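Local atomic coordinates of flavin adenine dinucleotide synthase (Saccharomyces cerevisiae, PDB entry 2WSI), a protein that catalyses the transfer of an adenylyl group from ATP to flavin mononucleotide, giving the coenzyme flavin adenine dinucleotide and diphosphate. Residues 198-203 against 292-297; 233-238 against 299-304; 241-246 against 286-291. All coordinates share one frame; numbering follows the deposited sequence.

Interaction 1. Residues 198-203 against 292-297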
# COMPACT_ATOMS: atom_id res chain seq x y z
N ASP A 198 6.70 -9.47 -3.79
CA ASP A 198 7.45 -8.91 -4.90
C ASP A 198 6.55 -8.08 -5.80
O ASP A 198 5.33 -7.97 -5.58
CB ASP A 198 8.22 -9.98 -5.69
CG ASP A 198 7.32 -10.96 -6.41
OD1 ASP A 198 6.19 -10.61 -6.83
OD2 ASP A 198 7.78 -12.12 -6.57
N LEU A 199 7.17 -7.44 -6.79
CA LEU A 199 6.48 -6.43 -7.58
C LEU A 199 5.30 -7.06 -8.34
O LEU A 199 4.23 -6.47 -8.45
CB LEU A 199 7.46 -5.77 -8.54
CG LEU A 199 6.89 -4.67 -9.43
CD1 LEU A 199 6.13 -3.62 -8.59
CD2 LEU A 199 8.04 -4.03 -10.25
N THR A 200 5.48 -8.27 -8.83
CA THR A 200 4.38 -8.91 -9.55
C THR A 200 3.19 -9.20 -8.62
O THR A 200 2.03 -9.13 -9.05
CB THR A 200 4.82 -10.24 -10.25
OG1 THR A 200 5.29 -11.16 -9.28
CG2 THR A 200 5.94 -9.98 -11.23
N ASN A 201 3.47 -9.57 -7.37
CA ASN A 201 2.39 -9.83 -6.42
C ASN A 201 1.62 -8.53 -6.17
O ASN A 201 0.40 -8.53 -6.09
CB ASN A 201 2.92 -10.30 -5.08
CG ASN A 201 3.70 -11.62 -5.16
OD1 ASN A 201 3.32 -12.61 -5.80
ND2 ASN A 201 4.79 -11.63 -4.46
N ILE A 202 2.35 -7.42 -6.06
CA ILE A 202 1.73 -6.14 -5.73
C ILE A 202 0.73 -5.77 -6.85
O ILE A 202 -0.45 -5.53 -6.59
CB ILE A 202 2.79 -5.05 -5.53
CG1 ILE A 202 3.58 -5.31 -4.22
CG2 ILE A 202 2.11 -3.66 -5.51
CD1 ILE A 202 2.69 -5.15 -2.93
N TRP A 203 1.18 -5.77 -8.10
CA TRP A 203 0.30 -5.38 -9.19
C TRP A 203 -0.86 -6.37 -9.37
O TRP A 203 -1.99 -5.97 -9.65
CB TRP A 203 1.03 -5.27 -10.52
CG TRP A 203 2.06 -4.19 -10.67
CD1 TRP A 203 3.33 -4.35 -11.13
CD2 TRP A 203 1.90 -2.78 -10.41
NE1 TRP A 203 3.98 -3.13 -11.17
CE2 TRP A 203 3.13 -2.15 -10.74
CE3 TRP A 203 0.85 -1.99 -9.96
CZ2 TRP A 203 3.33 -0.77 -10.60
CZ3 TRP A 203 1.06 -0.60 -9.82
CH2 TRP A 203 2.29 -0.03 -10.12
N TYR A 292 3.20 -2.28 -16.16
CA TYR A 292 3.98 -2.93 -17.23
C TYR A 292 5.40 -3.24 -16.79
O TYR A 292 6.16 -3.87 -17.54
CB TYR A 292 4.02 -2.06 -18.51
CG TYR A 292 2.77 -2.21 -19.33
CD1 TYR A 292 2.74 -3.04 -20.44
CD2 TYR A 292 1.61 -1.53 -18.98
CE1 TYR A 292 1.58 -3.19 -21.19
CE2 TYR A 292 0.44 -1.67 -19.73
CZ TYR A 292 0.44 -2.50 -20.82
OH TYR A 292 -0.73 -2.62 -21.53
N LEU A 293 5.78 -2.81 -15.60
CA LEU A 293 7.06 -3.24 -15.05
C LEU A 293 6.89 -4.40 -14.04
O LEU A 293 6.11 -4.30 -13.09
CB LEU A 293 7.80 -2.09 -14.39
CG LEU A 293 9.20 -2.51 -13.98
CD1 LEU A 293 10.16 -2.20 -15.13
CD2 LEU A 293 9.66 -1.81 -12.71
N VAL A 294 7.60 -5.50 -14.27
CA VAL A 294 7.57 -6.63 -13.32
C VAL A 294 8.94 -6.96 -12.77
O VAL A 294 9.06 -7.78 -11.87
CB VAL A 294 6.95 -7.92 -13.90
CG1 VAL A 294 5.44 -7.76 -14.04
CG2 VAL A 294 7.62 -8.34 -15.23
N ASP A 295 9.97 -6.32 -13.32
CA ASP A 295 11.34 -6.65 -12.97
C ASP A 295 11.69 -5.87 -11.72
O ASP A 295 11.87 -4.65 -11.77
CB ASP A 295 12.28 -6.30 -14.14
CG ASP A 295 13.73 -6.54 -13.82
OD1 ASP A 295 14.00 -7.00 -12.69
OD2 ASP A 295 14.60 -6.27 -14.69
N ASP A 296 11.74 -6.56 -10.59
CA ASP A 296 11.91 -5.88 -9.30
C ASP A 296 13.20 -5.07 -9.28
O ASP A 296 13.30 -4.10 -8.54
CB ASP A 296 11.95 -6.87 -8.12
CG ASP A 296 10.61 -7.57 -7.89
OD1 ASP A 296 9.96 -7.26 -6.86
OD2 ASP A 296 10.22 -8.41 -8.72
N THR A 297 14.19 -5.49 -10.06
CA THR A 297 15.50 -4.83 -9.99
C THR A 297 15.36 -3.41 -10.51
O THR A 297 16.15 -2.53 -10.17
CB THR A 297 16.60 -5.56 -10.84
OG1 THR A 297 16.68 -4.97 -12.13
CG2 THR A 297 16.33 -7.06 -11.01

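Interaction 2. Residues 233-238 against 299-304. With FAD (flavin-adenine dinucleotide), chain C.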
# COMPACT_ATOMS: atom_id res chain seq x y z
N ASN A 233 9.17 5.65 -15.02
CA ASN A 233 10.29 4.72 -15.11
C ASN A 233 10.88 4.73 -16.53
O ASN A 233 10.16 4.50 -17.50
CB ASN A 233 9.85 3.32 -14.72
CG ASN A 233 11.02 2.39 -14.44
OD1 ASN A 233 11.93 2.26 -15.26
ND2 ASN A 233 10.99 1.72 -13.31
N PRO A 234 12.19 5.02 -16.67
CA PRO A 234 12.77 5.13 -18.03
C PRO A 234 12.64 3.83 -18.82
O PRO A 234 12.65 3.86 -20.05
CB PRO A 234 14.25 5.47 -17.77
CG PRO A 234 14.52 5.13 -16.34
CD PRO A 234 13.19 5.22 -15.60
N HIS A 235 12.50 2.70 -18.11
CA HIS A 235 12.28 1.42 -18.77
C HIS A 235 10.86 1.25 -19.29
O HIS A 235 10.57 0.27 -19.98
CB HIS A 235 12.69 0.27 -17.84
CG HIS A 235 14.11 0.36 -17.38
ND1 HIS A 235 15.18 -0.01 -18.18
CD2 HIS A 235 14.64 0.83 -16.23
CE1 HIS A 235 16.30 0.21 -17.52
NE2 HIS A 235 16.01 0.72 -16.34
N LEU A 236 9.97 2.22 -19.01
CA LEU A 236 8.62 2.19 -19.56
C LEU A 236 8.43 3.21 -20.69
O LEU A 236 7.33 3.36 -21.22
CB LEU A 236 7.57 2.41 -18.45
CG LEU A 236 7.63 1.32 -17.36
CD1 LEU A 236 6.54 1.52 -16.32
CD2 LEU A 236 7.52 -0.09 -17.98
N ARG A 237 9.50 3.91 -21.06
CA ARG A 237 9.45 4.82 -22.20
C ARG A 237 9.05 4.03 -23.46
O ARG A 237 9.69 3.05 -23.81
CB ARG A 237 10.81 5.48 -22.38
CG ARG A 237 10.82 6.76 -23.18
CD ARG A 237 12.10 7.55 -22.89
NE ARG A 237 13.32 6.84 -23.30
CZ ARG A 237 14.11 6.12 -22.49
NH1 ARG A 237 13.85 6.00 -21.19
NH2 ARG A 237 15.18 5.52 -22.99
N LYS A 238 7.98 4.45 -24.12
CA LYS A 238 7.36 3.62 -25.15
C LYS A 238 8.22 3.44 -26.41
O LYS A 238 8.25 2.37 -26.99
CB LYS A 238 6.01 4.18 -25.55
CG LYS A 238 4.93 3.95 -24.53
CD LYS A 238 3.76 4.87 -24.78
CE LYS A 238 2.45 4.17 -24.49
NZ LYS A 238 2.22 3.06 -25.46
N GLU A 299 12.58 -1.40 -10.28
CA GLU A 299 11.43 -0.72 -9.67
C GLU A 299 11.75 0.73 -9.31
O GLU A 299 10.91 1.62 -9.46
CB GLU A 299 10.96 -1.49 -8.43
CG GLU A 299 9.73 -0.90 -7.74
CD GLU A 299 9.05 -1.88 -6.75
OE1 GLU A 299 9.43 -3.06 -6.73
OE2 GLU A 299 8.13 -1.47 -6.01
N ARG A 300 12.95 0.97 -8.82
CA ARG A 300 13.28 2.31 -8.36
C ARG A 300 14.09 3.09 -9.42
O ARG A 300 14.73 4.07 -9.09
CB ARG A 300 14.07 2.23 -7.05
CG ARG A 300 13.25 1.66 -5.90
CD ARG A 300 14.03 1.69 -4.61
NE ARG A 300 14.30 3.06 -4.21
CZ ARG A 300 13.56 3.75 -3.34
NH1 ARG A 300 12.51 3.19 -2.76
NH2 ARG A 300 13.89 5.00 -3.04
N ALA A 301 14.02 2.66 -10.67
CA ALA A 301 14.87 3.26 -11.72
C ALA A 301 14.52 4.72 -12.00
O ALA A 301 15.39 5.49 -12.42
CB ALA A 301 14.81 2.45 -13.00
N GLY A 302 13.28 5.11 -11.75
CA GLY A 302 12.90 6.51 -11.86
C GLY A 302 13.22 7.37 -10.63
O GLY A 302 12.89 8.56 -10.61
N ARG A 303 13.87 6.78 -9.63
CA ARG A 303 14.25 7.48 -8.40
C ARG A 303 15.72 7.96 -8.36
O ARG A 303 16.52 7.59 -9.22
CB ARG A 303 14.01 6.57 -7.20
CG ARG A 303 12.61 5.97 -7.13
CD ARG A 303 11.63 7.00 -6.63
NE ARG A 303 12.02 7.51 -5.31
CZ ARG A 303 11.56 7.04 -4.16
NH1 ARG A 303 10.68 6.06 -4.14
NH2 ARG A 303 11.97 7.57 -3.01
N ILE A 304 16.05 8.76 -7.35
CA ILE A 304 17.41 9.27 -7.09
C ILE A 304 17.69 10.48 -7.97
O ILE A 304 16.86 10.86 -8.79
CB ILE A 304 18.51 8.19 -7.29
CG1 ILE A 304 18.48 7.17 -6.15
CG2 ILE A 304 19.91 8.82 -7.38
CD1 ILE A 304 17.38 6.15 -6.27
PA FAD C . 9.49 4.07 1.54
O1A FAD C . 9.32 4.86 0.27
O2A FAD C . 10.16 4.90 2.61
O5B FAD C . 8.12 3.39 2.07
C5B FAD C . 8.20 2.34 3.02
C4B FAD C . 6.98 2.41 3.93
O4B FAD C . 7.14 3.44 4.87
C3B FAD C . 5.72 2.75 3.16
O3B FAD C . 5.08 1.59 2.67
C2B FAD C . 4.88 3.45 4.21
O2B FAD C . 4.20 2.50 5.01
C1B FAD C . 5.93 4.14 5.05
N9A FAD C . 6.09 5.51 4.54
C8A FAD C . 7.01 5.98 3.63
N7A FAD C . 6.81 7.32 3.46
C5A FAD C . 5.76 7.68 4.24
C6A FAD C . 5.12 8.89 4.46
N6A FAD C . 5.51 10.03 3.85
N1A FAD C . 4.09 8.92 5.35
C2A FAD C . 3.66 7.80 6.02
N3A FAD C . 4.27 6.59 5.78
C4A FAD C . 5.32 6.56 4.92
N1 FAD C . 15.10 2.83 9.05
C2 FAD C . 16.09 2.39 9.89
O2 FAD C . 17.24 2.25 9.47
N3 FAD C . 15.80 2.11 11.20
C4 FAD C . 14.52 2.27 11.69
O4 FAD C . 14.34 1.98 12.88
C4X FAD C . 13.51 2.72 10.84
N5 FAD C . 12.20 2.89 11.29
C5X FAD C . 11.21 3.33 10.43
C6 FAD C . 9.90 3.50 10.87
C7 FAD C . 8.93 3.97 9.99
C7M FAD C . 7.51 4.19 10.44
C8 FAD C . 9.27 4.25 8.67
C8M FAD C . 8.23 4.73 7.71
C9 FAD C . 10.57 4.06 8.24
C9A FAD C . 11.54 3.62 9.11
N10 FAD C . 12.83 3.46 8.65
C10 FAD C . 13.81 2.99 9.51
C1' FAD C . 13.16 3.75 7.21
C2' FAD C . 12.94 2.49 6.35
O2' FAD C . 13.58 1.34 6.85
C3' FAD C . 13.35 2.68 4.89
O3' FAD C . 14.76 2.73 4.82
C4' FAD C . 12.76 3.95 4.32
O4' FAD C . 11.38 4.02 4.62
C5' FAD C . 12.92 3.99 2.80
O5' FAD C . 12.61 2.71 2.28
P FAD C . 11.77 2.56 0.91
O1P FAD C . 12.16 3.66 -0.05
O2P FAD C . 11.91 1.15 0.37
O3P FAD C . 10.22 2.68 1.26

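Interaction 3. Residues 241-246 against 286-291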
# COMPACT_ATOMS: atom_id res chain seq x y z
N ASN A 241 10.99 0.73 -25.43
CA ASN A 241 10.66 -0.49 -24.70
C ASN A 241 9.28 -0.99 -25.14
O ASN A 241 8.42 -0.20 -25.48
CB ASN A 241 10.62 -0.25 -23.20
CG ASN A 241 11.91 0.30 -22.65
OD1 ASN A 241 12.79 -0.46 -22.23
ND2 ASN A 241 12.02 1.63 -22.60
N ASN A 242 9.08 -2.31 -25.13
CA ASN A 242 7.78 -2.88 -25.49
C ASN A 242 7.41 -4.03 -24.55
O ASN A 242 7.35 -5.19 -24.96
CB ASN A 242 7.80 -3.38 -26.94
CG ASN A 242 7.90 -2.24 -27.94
OD1 ASN A 242 6.97 -1.45 -28.10
ND2 ASN A 242 9.04 -2.16 -28.63
N PRO A 243 7.15 -3.71 -23.27
CA PRO A 243 6.87 -4.80 -22.33
C PRO A 243 5.48 -5.42 -22.53
O PRO A 243 4.53 -4.74 -22.90
CB PRO A 243 6.97 -4.11 -20.97
CG PRO A 243 6.59 -2.70 -21.23
CD PRO A 243 7.01 -2.38 -22.66
N ALA A 244 5.38 -6.71 -22.27
CA ALA A 244 4.10 -7.40 -22.31
C ALA A 244 3.27 -7.07 -21.07
O ALA A 244 3.83 -6.77 -20.01
CB ALA A 244 4.33 -8.89 -22.40
N LEU A 245 1.96 -7.13 -21.18
CA LEU A 245 1.10 -7.02 -20.00
C LEU A 245 0.97 -8.40 -19.38
O LEU A 245 0.61 -9.37 -20.05
CB LEU A 245 -0.27 -6.47 -20.36
CG LEU A 245 -1.27 -6.31 -19.21
CD1 LEU A 245 -0.74 -5.33 -18.14
CD2 LEU A 245 -2.59 -5.83 -19.76
N HIS A 246 1.27 -8.49 -18.09
CA HIS A 246 1.22 -9.78 -17.40
C HIS A 246 -0.01 -9.94 -16.53
O HIS A 246 -0.17 -11.00 -15.90
CB HIS A 246 2.44 -9.97 -16.53
CG HIS A 246 3.70 -10.11 -17.30
ND1 HIS A 246 3.99 -11.24 -18.04
CD2 HIS A 246 4.74 -9.26 -17.49
CE1 HIS A 246 5.16 -11.09 -18.63
NE2 HIS A 246 5.64 -9.90 -18.31
N ASN A 286 4.56 9.48 -23.13
CA ASN A 286 5.49 8.54 -23.74
C ASN A 286 5.86 7.36 -22.83
O ASN A 286 6.91 6.75 -23.03
CB ASN A 286 6.77 9.26 -24.17
CG ASN A 286 7.69 8.37 -25.04
OD1 ASN A 286 7.22 7.56 -25.84
ND2 ASN A 286 9.01 8.53 -24.86
N TYR A 287 5.02 7.06 -21.84
CA TYR A 287 5.31 5.97 -20.89
C TYR A 287 4.16 4.99 -20.70
O TYR A 287 3.01 5.39 -20.53
CB TYR A 287 5.69 6.54 -19.52
CG TYR A 287 6.98 7.29 -19.50
CD1 TYR A 287 8.17 6.64 -19.20
CD2 TYR A 287 7.02 8.65 -19.81
CE1 TYR A 287 9.39 7.32 -19.18
CE2 TYR A 287 8.24 9.35 -19.80
CZ TYR A 287 9.42 8.67 -19.49
OH TYR A 287 10.62 9.34 -19.46
N TYR A 288 4.48 3.70 -20.74
CA TYR A 288 3.57 2.66 -20.30
C TYR A 288 3.27 2.82 -18.81
O TYR A 288 4.11 3.28 -18.05
CB TYR A 288 4.17 1.28 -20.52
CG TYR A 288 4.23 0.84 -21.98
CD1 TYR A 288 3.20 0.10 -22.54
CD2 TYR A 288 5.33 1.14 -22.76
CE1 TYR A 288 3.26 -0.32 -23.86
CE2 TYR A 288 5.40 0.72 -24.09
CZ TYR A 288 4.36 -0.00 -24.63
OH TYR A 288 4.41 -0.42 -25.95
N PRO A 289 2.07 2.44 -18.39
CA PRO A 289 1.71 2.45 -16.97
C PRO A 289 2.67 1.58 -16.15
O PRO A 289 3.27 0.65 -16.68
CB PRO A 289 0.31 1.84 -16.96
CG PRO A 289 -0.26 2.22 -18.29
CD PRO A 289 0.92 2.17 -19.26
N GLY A 290 2.79 1.89 -14.86
CA GLY A 290 3.71 1.20 -13.98
C GLY A 290 3.54 -0.31 -13.97
O GLY A 290 4.51 -1.04 -13.79
N TRP A 291 2.32 -0.78 -14.15
CA TRP A 291 2.03 -2.21 -14.04
C TRP A 291 2.55 -2.99 -15.26
O TRP A 291 2.38 -4.21 -15.36
CB TRP A 291 0.52 -2.47 -13.79
CG TRP A 291 -0.45 -1.76 -14.72
CD1 TRP A 291 -0.97 -2.23 -15.90
CD2 TRP A 291 -1.07 -0.49 -14.49
NE1 TRP A 291 -1.84 -1.30 -16.44
CE2 TRP A 291 -1.92 -0.23 -15.59
CE3 TRP A 291 -0.96 0.48 -13.48
CZ2 TRP A 291 -2.67 0.94 -15.70
CZ3 TRP A 291 -1.71 1.64 -13.59
CH2 TRP A 291 -2.56 1.86 -14.69
O HOH W 1 2.93 -6.46 -16.91

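Interaction 1. Residues 198-203 against 292-297
Leu199 and Asp296 meet at the N-terminus of helix 199-209, where a capped helix start is joined to the loop 292-297, which follows helix 274-279. The polar evidence comes first. Leu199 N donates to Asp296 OD1 over 2.8 Å with an N-H...O angle of 151°, reaching that oxygen on its syn side and 24° out of the carboxylate plane. The same OD1 has a long, weak ion pair with Arg166. Asp198 is the N-cap: its OD1 takes Asn201 N at 3.0 Å, nearly along the C-O axis, and Thr200 OG1 from above the carboxylate plane. Two donors therefore grip one oxygen and fix the rotation of the carboxylate. Asp198 and Asp296 together supply negative charge at a helix N-terminus, which would probably be favoured by the helix dipole.

The apolar contacts lie beside these bonds. With CG anti to its backbone N (chi1 -179°), Leu199 crosses Leu293 at about a right angle, and its CD2 meets Leu293 CD2 at 3.7 Å. Thr200 turns its methyl to Val294, CG2 to CB at 3.5 Å, while Phe247 touches the valine from a loop.

A last polar pair lies one helical turn on from Leu199. Trp203 NE1 makes a weak, strongly bent bond of 3.1 Å to Leu293 O; this oxygen sits at the indole edge, near the ring plane, and also touches Leu199 CD2 at 3.4 Å.

Interaction 2. Residues 233-238 against 299-304
Ala301 CB is the centre of this contact, and three residues of 233-238 pack against it. His235 presents the edge of its imidazole, with CD2 3.6 Å from Ala301 CB and the methyl near the ring plane. Asn233 OD1 lies 3.7 Å and Pro234 CD 4.1 Å from Ala301 CB. The proline also packs on backbone, its CD being 3.9 Å from Gly302 N. Gly302 CA lies 4.5 Å from Asn233 CA, the nearest backbone approach of the two segments.

The second shell sets these groups in place. Asn233 CG is anti to its backbone N (chi1 -165°), and OD1 accepts from His235 N at 2.9 Å, in the carbonyl plane and on a lone pair, forming an Asx turn that leads into the 3-10 segment 234-236. Its ND2 is bonded to Leu298 O and Thr222 OG1, so both ends of the amide are held and its rotation is fixed. On the other side Arg300 to Arg303 form a type I beta turn, closed by Arg303 N to Arg300 O, which brings Ala301 and Gly302 to the Asx turn.

Arg300, the first residue of that turn, belongs to the FAD site: its NH1 makes a weak bond of 2.8 Å to O1P of FAD, angle 125°. Ahead of it, Glu299 OE2 forms salt bridges with Arg166 and with Lys64 of helix 64-87. The contact thus joins the loop between helices 215-218 and 248-252 to the C-terminal tail, which reaches helix 64-87 through Glu299 and FAD through Arg300.

Interaction 3. Residues 241-246 against 286-291
Two loop segments, 241-246 ahead of helix 248-252 and, after helix 274-279, residues 286-291, which run into a 3-10 turn at 290-291, form this surface contact through a proline-tyrosine CH-pi interaction. Pro243 CD stands over one face of the Tyr288 ring, 4.0 Å from its centroid and 18° off the ring normal; it is offset toward the rim, with CE2 the nearest ring atom at 3.8 Å. Tyr288 CG is anti to the carbonyl carbon (chi1 -72°), and the ring extends across to the other segment. Asn241 O approaches Tyr288 CE2 at 3.4 Å, obliquely to the ring. At the phenol end, Tyr288 OH makes a weak 3.5 Å bond to Asn242 OD1, the amide and ring planes being 83° apart. Lys238 adds a cation-pi contact to the same ring.

Farther along, Leu245 CD1 meets CD1 of Trp291 at 3.8 Å, at the indole edge and in its plane. Pro289 CB covers one face of this indole over its centre, and Trp203 and Leu207 of helix 199-209 also touch it. A water joins the two backbones here: it donates to Trp291 O at 2.8 Å and to Ala244 O, and accepts from His246 N at 2.9 Å.

An alanine in place of Tyr288 would probably leave Pro243 CD without its aromatic face, Asn242 OD1 without its weak phenol partner and Lys238 without its cation-pi ring.

The chemistry implies a modest union: across the interface the one direct hydrogen bond is weak, and the firmer polar link between the backbones runs through water, while dispersion and the electron-rich ring face supply the rest.

The three contacts lie on one side of the chain's centre, their own centres 11 to 13 Å apart. Along the chain 198-203 comes first, then 233-238 and 241-246, and afterwards 286-291, 292-297 and 299-304; interaction 3 thus falls within the spans of both others, whereas interactions 1 and 2 interleave. The C-terminal run from 286 to 304 meets helix 199-209 and two parts of the loop between helices 215-218 and 248-252. Neighbouring contacts also touch: Trp203 CE2 lies 3.5 Å from Trp291 CA, and Leu236 O and Tyr288 N, 2.9 Å apart, form a probable backbone hydrogen bond. Together these contacts probably hold the tail that carries Arg300 to FAD against that helix and loop.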